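Local coordinates for cell wall binding protein cwp8 (Peptoclostridium difficile, PDB 5J6Q) that probably anchors itself to the bacterial cell wall through its three CWB2 domains and so belongs to the S-layer-associated surface coat, at residues A[32-37]-A[85-90]; A[91-96]-A[146-151]; A[128-133]-A[140-145]. All coordinates share one frame; numbering follows the deposited sequence.

Contact 1. Residues A[32-37]-A[85-90]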
loop_
_atom_site.group_PDB
_atom_site.type_symbol
_atom_site.label_atom_id
_atom_site.label_comp_id
_atom_site.label_asym_id
_atom_site.label_seq_id
_atom_site.Cartn_x
_atom_site.Cartn_y
_atom_site.Cartn_z
ATOM N N ALA A 32 -0.257 -41.715 -35.044
ATOM C CA ALA A 32 0.022 -42.229 -33.708
ATOM C C ALA A 32 -1.243 -42.553 -32.890
ATOM O O ALA A 32 -1.141 -42.740 -31.680
ATOM C CB ALA A 32 0.882 -41.232 -32.956
ATOM N N GLY A 33 -2.426 -42.627 -33.523
ATOM C CA GLY A 33 -3.622 -42.982 -32.767
ATOM C C GLY A 33 -4.729 -41.948 -32.695
ATOM O O GLY A 33 -5.870 -42.304 -32.371
ATOM N N ALA A 34 -4.433 -40.669 -32.972
ATOM C CA ALA A 34 -5.503 -39.689 -32.904
ATOM C C ALA A 34 -6.446 -39.905 -34.100
ATOM O O ALA A 34 -6.181 -40.794 -34.932
ATOM C CB ALA A 34 -4.921 -38.289 -32.933
ATOM N N ASN A 35 -7.547 -39.132 -34.182
ATOM C CA ASN A 35 -8.425 -39.296 -35.325
ATOM C C ASN A 35 -8.360 -38.085 -36.177
ATOM O O ASN A 35 -8.212 -36.980 -35.675
ATOM C CB ASN A 35 -9.814 -39.578 -34.878
ATOM C CG ASN A 35 -9.897 -40.989 -34.417
ATOM O OD1 ASN A 35 -9.520 -41.900 -35.170
ATOM N ND2 ASN A 35 -10.268 -41.255 -33.174
ATOM N N VAL A 36 -8.409 -38.273 -37.480
ATOM C CA VAL A 36 -8.351 -37.124 -38.373
ATOM C C VAL A 36 -9.524 -36.189 -38.000
ATOM O O VAL A 36 -10.625 -36.654 -37.739
ATOM C CB VAL A 36 -8.426 -37.541 -39.871
ATOM C CG1 VAL A 36 -8.445 -36.301 -40.755
ATOM C CG2 VAL A 36 -7.231 -38.423 -40.238
ATOM N N ASN A 37 -9.243 -34.886 -37.977
ATOM C CA ASN A 37 -10.197 -33.855 -37.529
ATOM C C ASN A 37 -10.362 -33.758 -36.005
ATOM O O ASN A 37 -11.118 -32.894 -35.560
ATOM C CB ASN A 37 -11.591 -34.019 -38.120
ATOM C CG ASN A 37 -11.832 -32.879 -39.039
ATOM O OD1 ASN A 37 -12.570 -31.960 -38.683
ATOM N ND2 ASN A 37 -11.168 -32.832 -40.205
ATOM N N VAL A 85 -1.429 -30.479 -40.496
ATOM C CA VAL A 85 -1.082 -30.629 -39.070
ATOM C C VAL A 85 -1.237 -32.087 -38.772
ATOM O O VAL A 85 -2.223 -32.713 -39.211
ATOM C CB VAL A 85 -1.945 -29.771 -38.125
ATOM C CG1 VAL A 85 -2.418 -28.398 -38.580
ATOM C CG2 VAL A 85 -2.560 -30.406 -36.848
ATOM N N VAL A 86 -0.258 -32.656 -38.059
ATOM C CA VAL A 86 -0.302 -34.086 -37.748
ATOM C C VAL A 86 -0.063 -34.351 -36.281
ATOM O O VAL A 86 0.421 -33.492 -35.550
ATOM C CB VAL A 86 0.812 -34.808 -38.568
ATOM C CG1 VAL A 86 0.533 -34.723 -40.075
ATOM C CG2 VAL A 86 2.164 -34.179 -38.228
ATOM N N ASP A 87 -0.373 -35.554 -35.867
ATOM C CA ASP A 87 -0.160 -35.971 -34.484
ATOM C C ASP A 87 1.229 -36.709 -34.343
ATOM O O ASP A 87 1.542 -37.206 -33.259
ATOM C CB ASP A 87 -1.237 -36.990 -34.123
ATOM C CG ASP A 87 -1.104 -38.229 -34.989
ATOM O OD1 ASP A 87 -0.549 -38.116 -36.126
ATOM O OD2 ASP A 87 -1.542 -39.316 -34.552
ATOM N N TYR A 88 2.035 -36.762 -35.421
ATOM C CA TYR A 88 3.216 -37.612 -35.324
ATOM C C TYR A 88 4.516 -36.997 -35.668
ATOM O O TYR A 88 4.606 -35.929 -36.293
ATOM C CB TYR A 88 3.018 -38.885 -36.197
ATOM C CG TYR A 88 3.035 -38.639 -37.693
ATOM C CD1 TYR A 88 4.209 -38.770 -38.428
ATOM C CD2 TYR A 88 1.881 -38.279 -38.369
ATOM C CE1 TYR A 88 4.229 -38.542 -39.799
ATOM C CE2 TYR A 88 1.891 -38.044 -39.740
ATOM C CZ TYR A 88 3.064 -38.176 -40.452
ATOM O OH TYR A 88 3.060 -37.928 -41.800
ATOM N N LYS A 89 5.573 -37.695 -35.218
ATOM C CA LYS A 89 6.937 -37.263 -35.510
ATOM C C LYS A 89 7.781 -38.477 -35.943
ATOM O O LYS A 89 7.584 -39.609 -35.481
ATOM C CB LYS A 89 7.558 -36.581 -34.287
ATOM C CG LYS A 89 7.478 -37.438 -33.028
ATOM C CD LYS A 89 8.494 -36.978 -31.981
ATOM C CE LYS A 89 8.657 -38.051 -30.925
ATOM N NZ LYS A 89 8.957 -37.483 -29.588
ATOM N N ILE A 90 8.712 -38.241 -36.848
ATOM C CA ILE A 90 9.536 -39.331 -37.335
ATOM C C ILE A 90 10.796 -39.409 -36.503
ATOM O O ILE A 90 11.560 -38.445 -36.452
ATOM C CB ILE A 90 9.854 -39.143 -38.833
ATOM C CG1 ILE A 90 8.565 -39.301 -39.659
ATOM C CG2 ILE A 90 10.896 -40.167 -39.278
ATOM C CD1 ILE A 90 8.747 -38.962 -41.133
#
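Asp87 reaches across to the turn that begins at Ala32, and its carboxylate is the centre of the tight part of the contact. OD2 of Asp87 accepts the backbone N-H of Ala32 at 2.8 Å, with an N-H...O angle of 140°; the donor arrives on the syn side of the oxygen but 30° out of the carboxylate plane. The other oxygen, OD1, takes the backbone N-H of Lys31, so two consecutive N-H groups grip one acid group, and both of its oxygens are satisfied although Asp87 is buried. CG of Asp87 stands between the backbone N and the carbonyl carbon (chi1 63°). The methyls of the two alanines close in around the acid: CB of Ala32 lies 3.5 Å from OD2 of Asp87, and CB of Ala34 lies 4.1 Å from CB of Asp87. Asp87 is a one-residue break between strand 84-86, the second arm of a small hairpin with strand 79-81, and strand 88-90, which pairs with strand 165-171. The aspartate therefore pins the loop between helix 13-24 and strand 41-45 at the point where the chain passes from one small sheet to the next. Next to it, the edge of the Tyr88 ring faces OD1 of Asp87, while CG2 of Val86 sits 4.0 Å above one face of the Tyr88 ring. The other side is loose. Gly33 is exposed at the outside of the turn with a positive phi. Beyond Ala34 the loop leaves segment 85-90, and Asn35, Val36 and Asn37 run on through solvent-exposed positions without touching it, the backbone N-H of Asn35 being held instead by OD2 of Asp38.

Contact 2. Residues A[91-96]-A[146-151]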
loop_
_atom_site.group_PDB
_atom_site.type_symbol
_atom_site.label_atom_id
_atom_site.label_comp_id
_atom_site.label_asym_id
_atom_site.label_seq_id
_atom_site.Cartn_x
_atom_site.Cartn_y
_atom_site.Cartn_z
ATOM N N GLU A 91 10.987 -40.545 -35.814
ATOM C CA GLU A 91 12.194 -40.696 -35.008
ATOM C C GLU A 91 13.190 -41.671 -35.656
ATOM O O GLU A 91 12.806 -42.725 -36.183
ATOM C CB GLU A 91 11.830 -41.160 -33.591
ATOM C CG GLU A 91 11.431 -39.971 -32.736
ATOM C CD GLU A 91 11.134 -40.349 -31.308
ATOM O OE1 GLU A 91 11.492 -39.550 -30.411
ATOM O OE2 GLU A 91 10.538 -41.429 -31.087
ATOM N N ASN A 92 14.474 -41.316 -35.601
ATOM C CA ASN A 92 15.531 -42.138 -36.199
ATOM C C ASN A 92 16.492 -42.750 -35.189
ATOM O O ASN A 92 16.789 -42.160 -34.158
ATOM C CB ASN A 92 16.309 -41.298 -37.200
ATOM C CG ASN A 92 15.425 -40.885 -38.338
ATOM O OD1 ASN A 92 14.425 -41.545 -38.569
ATOM N ND2 ASN A 92 15.688 -39.827 -39.076
ATOM N N TYR A 93 16.946 -43.975 -35.477
ATOM C CA TYR A 93 17.913 -44.647 -34.612
ATOM C C TYR A 93 19.125 -43.707 -34.417
ATOM O O TYR A 93 19.630 -43.181 -35.393
ATOM C CB TYR A 93 18.363 -45.933 -35.262
ATOM C CG TYR A 93 17.249 -46.922 -35.438
ATOM C CD1 TYR A 93 16.714 -47.186 -36.696
ATOM C CD2 TYR A 93 16.759 -47.648 -34.355
ATOM C CE1 TYR A 93 15.725 -48.151 -36.870
ATOM C CE2 TYR A 93 15.780 -48.611 -34.520
ATOM C CZ TYR A 93 15.266 -48.863 -35.779
ATOM O OH TYR A 93 14.304 -49.841 -35.924
ATOM N N LYS A 94 19.569 -43.480 -33.199
ATOM C CA LYS A 94 20.679 -42.526 -32.979
ATOM C C LYS A 94 22.071 -43.200 -32.797
ATOM O O LYS A 94 23.079 -42.522 -32.972
ATOM C CB LYS A 94 20.367 -41.639 -31.747
ATOM C CG LYS A 94 20.015 -40.210 -32.116
ATOM C CD LYS A 94 18.564 -39.888 -31.829
ATOM C CE LYS A 94 18.408 -38.442 -31.416
ATOM N N THR A 95 22.121 -44.479 -32.420
ATOM C CA THR A 95 23.362 -45.250 -32.295
ATOM C C THR A 95 23.098 -46.707 -32.760
ATOM O O THR A 95 21.927 -47.143 -32.787
ATOM C CB THR A 95 23.827 -45.335 -30.835
ATOM O OG1 THR A 95 22.866 -46.135 -30.157
ATOM C CG2 THR A 95 23.965 -43.988 -30.176
ATOM N N ALA A 96 24.178 -47.458 -33.103
ATOM C CA ALA A 96 24.062 -48.863 -33.530
ATOM C C ALA A 96 23.334 -49.674 -32.486
ATOM O O ALA A 96 22.494 -50.509 -32.814
ATOM C CB ALA A 96 25.451 -49.480 -33.747
ATOM N N ASP A 146 18.486 -43.625 -39.679
ATOM C CA ASP A 146 17.370 -44.243 -40.389
ATOM C C ASP A 146 16.125 -44.227 -39.482
ATOM O O ASP A 146 16.266 -44.342 -38.269
ATOM C CB ASP A 146 17.686 -45.714 -40.718
ATOM C CG ASP A 146 18.503 -45.953 -41.977
ATOM O OD1 ASP A 146 18.979 -44.957 -42.589
ATOM O OD2 ASP A 146 18.670 -47.124 -42.346
ATOM N N GLN A 147 14.917 -44.112 -40.071
ATOM C CA GLN A 147 13.680 -44.092 -39.315
ATOM C C GLN A 147 13.448 -45.397 -38.605
ATOM O O GLN A 147 13.833 -46.452 -39.106
ATOM C CB GLN A 147 12.481 -43.785 -40.245
ATOM C CG GLN A 147 11.139 -43.931 -39.521
ATOM C CD GLN A 147 10.005 -43.211 -40.217
ATOM O OE1 GLN A 147 10.186 -42.521 -41.231
ATOM N NE2 GLN A 147 8.807 -43.320 -39.652
ATOM N N HIS A 148 12.828 -45.318 -37.427
ATOM C CA HIS A 148 12.474 -46.469 -36.617
ATOM C C HIS A 148 11.539 -47.366 -37.427
ATOM O O HIS A 148 10.748 -46.869 -38.220
ATOM C CB HIS A 148 11.769 -46.022 -35.320
ATOM C CG HIS A 148 12.680 -45.408 -34.310
ATOM N ND1 HIS A 148 12.273 -45.148 -33.017
ATOM C CD2 HIS A 148 13.969 -44.997 -34.399
ATOM C CE1 HIS A 148 13.288 -44.596 -32.366
ATOM N NE2 HIS A 148 14.323 -44.491 -33.172
ATOM N N LEU A 149 11.621 -48.670 -37.232
ATOM C CA LEU A 149 10.809 -49.621 -37.971
ATOM C C LEU A 149 10.016 -50.508 -37.026
ATOM O O LEU A 149 10.405 -50.683 -35.873
ATOM C CB LEU A 149 11.722 -50.497 -38.846
ATOM C CG LEU A 149 11.956 -49.980 -40.266
ATOM C CD1 LEU A 149 12.939 -48.852 -40.264
ATOM C CD2 LEU A 149 12.522 -51.074 -41.125
ATOM N N ASP A 150 8.900 -51.058 -37.513
ATOM C CA ASP A 150 8.050 -51.958 -36.745
ATOM C C ASP A 150 8.300 -53.358 -37.280
ATOM O O ASP A 150 7.886 -53.670 -38.397
ATOM C CB ASP A 150 6.566 -51.577 -36.906
ATOM C CG ASP A 150 5.647 -52.234 -35.890
ATOM O OD1 ASP A 150 6.080 -53.211 -35.236
ATOM O OD2 ASP A 150 4.493 -51.774 -35.750
ATOM N N PHE A 151 8.974 -54.205 -36.496
ATOM C CA PHE A 151 9.296 -55.550 -36.954
ATOM C C PHE A 151 8.077 -56.469 -36.988
ATOM O O PHE A 151 8.204 -57.631 -37.367
ATOM C CB PHE A 151 10.397 -56.144 -36.064
ATOM C CG PHE A 151 11.669 -55.329 -36.091
ATOM C CD1 PHE A 151 12.194 -54.795 -34.928
ATOM C CD2 PHE A 151 12.333 -55.089 -37.281
ATOM C CE1 PHE A 151 13.359 -54.040 -34.957
ATOM C CE2 PHE A 151 13.497 -54.333 -37.304
ATOM C CZ PHE A 151 14.002 -53.814 -36.144
HETATM O O HOH W 1 15.492 -42.476 -31.691
#
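Two backbone hydrogen bonds join Glu91 to His148 and Tyr93 to Asp146. The N-H of His148 points at O of Glu91 from 2.9 Å, at a fairly straight 159°, and the N-H of Tyr93 meets O of Asp146, also at 2.9 Å; both donors lie close to the direction of the carbonyl they approach. The pair frames a single beta bridge of Asn92 with Gln147, a short join between the segment leading into helix 96-111 and the one leading into strand 149-150. The phenol supplies a third bond: OH of Tyr93 accepts the backbone N-H of Leu149 at 3.2 Å, fixing the far end of the ring beside the strand. A water then links the segments, donating to O of Asn92 and standing 2.8 Å from NE2 of His148. Packing spreads outward from here. CB of Glu91 and the Tyr93 ring approach the imidazole of His148 from different sides. CD2 of His148 sits 3.8 Å above the centre of one face of the Tyr93 ring; the two ring planes are inclined at 36°, with centroids 4.7 Å apart. Over a face of the imidazole, CB of Glu91 makes a CH-pi contact, 4.0 Å from the ring centroid, while the N of Tyr93 lies at its edge. Further along, Tyr93 also touches Ile99 of helix 96-111, and Phe151 meets Tyr165 edge-to-face. The CB of Asp146 points away from segment 91-96, and its OD2 accepts the backbone N-H of Asn143. The carboxylate of Glu91, whose OE2 also has a weak hydrogen bond to Ser170 OG, lies near the imidazole without touching it; if charged, it could modestly favour a protonated His148.

Contact 3. Residues A[128-133]-A[140-145]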
loop_
_atom_site.group_PDB
_atom_site.type_symbol
_atom_site.label_atom_id
_atom_site.label_comp_id
_atom_site.label_asym_id
_atom_site.label_seq_id
_atom_site.Cartn_x
_atom_site.Cartn_y
_atom_site.Cartn_z
ATOM N N VAL A 128 23.952 -51.994 -38.516
ATOM C CA VAL A 128 23.549 -53.222 -37.839
ATOM C C VAL A 128 22.762 -54.069 -38.857
ATOM O O VAL A 128 21.893 -53.551 -39.571
ATOM C CB VAL A 128 22.665 -52.931 -36.602
ATOM C CG1 VAL A 128 22.286 -54.237 -35.897
ATOM C CG2 VAL A 128 23.381 -51.998 -35.641
ATOM N N GLU A 129 23.072 -55.343 -38.924
ATOM C CA GLU A 129 22.439 -56.272 -39.835
ATOM C C GLU A 129 21.314 -56.973 -39.115
ATOM O O GLU A 129 21.506 -57.407 -37.978
ATOM C CB GLU A 129 23.469 -57.298 -40.327
ATOM C CG GLU A 129 22.893 -58.337 -41.270
ATOM C CD GLU A 129 23.803 -59.542 -41.400
ATOM O OE1 GLU A 129 23.972 -60.265 -40.401
ATOM O OE2 GLU A 129 24.356 -59.749 -42.495
ATOM N N VAL A 130 20.146 -57.080 -39.755
ATOM C CA VAL A 130 19.009 -57.750 -39.123
ATOM C C VAL A 130 18.478 -58.839 -40.049
ATOM O O VAL A 130 18.260 -58.595 -41.230
ATOM C CB VAL A 130 17.894 -56.733 -38.766
ATOM C CG1 VAL A 130 16.772 -57.426 -37.999
ATOM C CG2 VAL A 130 18.464 -55.587 -37.937
ATOM N N LYS A 131 18.268 -60.038 -39.504
ATOM C CA LYS A 131 17.790 -61.199 -40.244
ATOM C C LYS A 131 17.094 -62.140 -39.272
ATOM O O LYS A 131 16.932 -61.781 -38.106
ATOM C CB LYS A 131 18.977 -61.918 -40.910
ATOM C CG LYS A 131 19.948 -62.521 -39.897
ATOM C CD LYS A 131 21.261 -62.920 -40.558
ATOM C CE LYS A 131 22.325 -63.235 -39.535
ATOM N NZ LYS A 131 21.926 -64.370 -38.667
ATOM N N ARG A 132 16.680 -63.332 -39.721
ATOM C CA ARG A 132 16.030 -64.255 -38.797
ATOM C C ARG A 132 17.037 -65.230 -38.182
ATOM O O ARG A 132 18.092 -65.474 -38.761
ATOM C CB ARG A 132 14.925 -65.026 -39.518
ATOM C CG ARG A 132 14.066 -65.842 -38.566
ATOM C CD ARG A 132 12.641 -65.948 -39.069
ATOM N NE ARG A 132 12.602 -66.159 -40.514
ATOM C CZ ARG A 132 11.581 -66.724 -41.143
ATOM N NH1 ARG A 132 10.519 -67.130 -40.462
ATOM N NH2 ARG A 132 11.614 -66.891 -42.457
ATOM N N ALA A 133 16.708 -65.786 -37.012
ATOM C CA ALA A 133 17.581 -66.723 -36.311
ATOM C C ALA A 133 17.599 -68.119 -36.936
ATOM O O ALA A 133 18.619 -68.798 -36.858
ATOM C CB ALA A 133 17.140 -66.831 -34.860
ATOM N N ILE A 140 18.564 -57.112 -43.708
ATOM C CA ILE A 140 18.567 -55.685 -43.952
ATOM C C ILE A 140 19.695 -55.047 -43.152
ATOM O O ILE A 140 20.087 -55.553 -42.101
ATOM C CB ILE A 140 17.206 -55.047 -43.560
ATOM C CG1 ILE A 140 16.957 -55.197 -42.048
ATOM C CG2 ILE A 140 16.073 -55.693 -44.350
ATOM C CD1 ILE A 140 15.765 -54.381 -41.561
ATOM N N THR A 141 20.240 -53.959 -43.662
ATOM C CA THR A 141 21.245 -53.228 -42.932
ATOM C C THR A 141 20.684 -51.839 -42.580
ATOM O O THR A 141 20.433 -51.010 -43.456
ATOM C CB THR A 141 22.549 -53.147 -43.741
ATOM O OG1 THR A 141 23.465 -52.334 -43.009
ATOM C CG2 THR A 141 22.342 -52.566 -45.134
ATOM N N LEU A 142 20.460 -51.612 -41.299
ATOM C CA LEU A 142 20.005 -50.328 -40.824
ATOM C C LEU A 142 21.194 -49.425 -40.483
ATOM O O LEU A 142 22.192 -49.894 -39.934
ATOM C CB LEU A 142 19.123 -50.550 -39.578
ATOM C CG LEU A 142 17.876 -51.381 -39.869
ATOM C CD1 LEU A 142 16.978 -51.449 -38.652
ATOM C CD2 LEU A 142 17.154 -50.748 -41.045
ATOM N N ASN A 143 21.114 -48.149 -40.840
ATOM C CA ASN A 143 22.167 -47.204 -40.494
ATOM C C ASN A 143 21.677 -46.236 -39.416
ATOM O O ASN A 143 20.474 -46.016 -39.299
ATOM C CB ASN A 143 22.581 -46.381 -41.719
ATOM C CG ASN A 143 23.221 -47.198 -42.811
ATOM O OD1 ASN A 143 22.511 -47.737 -43.652
ATOM N ND2 ASN A 143 24.559 -47.308 -42.892
ATOM N N VAL A 144 22.601 -45.671 -38.622
ATOM C CA VAL A 144 22.247 -44.671 -37.639
ATOM C C VAL A 144 21.649 -43.525 -38.449
ATOM O O VAL A 144 22.227 -43.159 -39.472
ATOM C CB VAL A 144 23.502 -44.201 -36.856
ATOM C CG1 VAL A 144 23.134 -43.057 -35.923
ATOM C CG2 VAL A 144 24.106 -45.353 -36.061
ATOM N N GLY A 145 20.502 -42.973 -38.037
ATOM C CA GLY A 145 19.923 -41.881 -38.807
ATOM C C GLY A 145 18.750 -42.321 -39.662
ATOM O O GLY A 145 18.110 -41.498 -40.310
#
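Ile140 turns CG1 into the position between its backbone N and carbonyl carbon (chi1 64°), which sets CG1 of Ile140 against CB of Val130, 3.7 Å away, on one face of a beta hairpin. Its arms, strands 127-132 and 140-143, run antiparallel with a marked twist, the short segments making an angle of 145°. They are the central and one outer strand of a three-stranded antiparallel sheet completed by strand 118-124. Two hydrogen-bonded pairs form the ladder. Between Val130 and Ile140 the N-H of Val130 meets O of Ile140 at 2.8 Å, and the N-H of Ile140 returns to O of Val130 at 2.9 Å. Val128 and Leu142 repeat the exchange: N of Leu142 is 3.0 Å from O of Val128, and N of Val128 is 3.1 Å from O of Leu142. Glu129 and Thr141 lie between them as a non-hydrogen-bonded pair, each pointing to the opposite, more open face. At this pair the backbones come close, CA of Glu129 to CA of Thr141 being 4.5 Å, and CA of Glu129 makes a CA-H...O contact to O of Ile140 at 3.3 Å. On the face of Val128, Val130, Ile140 and Leu142, Val128 rests on Ala96, Ile99 and Val100 of helix 96-111, and Leu142 touches the same Ile99, so the hairpin is laid against that helix. CG2 of Val130, anti to its carbonyl carbon, meets CD1 of Leu142, its diagonal neighbour, at 4.5 Å.

How the contacts relate
The three contacts follow the chain outward along one arm of this elongated protein, with centres about 52, about 61 and about 70 Å from the centre of the chain. Contact 1 comes first. Strand 88-90 then runs directly into contact 2, whose centre is about 19 Å away, and strand 165-171 lies between strands 88-90 and 149-150 in one sheet. Contact 3 falls within the stretch of chain bracketed by contact 2, their centres about 10 Å apart, and both lie in Cwp8 domain 2. A probable hydrogen bond from N of Gly145 to O of Tyr93 links them. Contacts 2 and 3 thus join helix 96-111 and its sheet, while contact 1 secures the junction between strands 84-86 and 88-90.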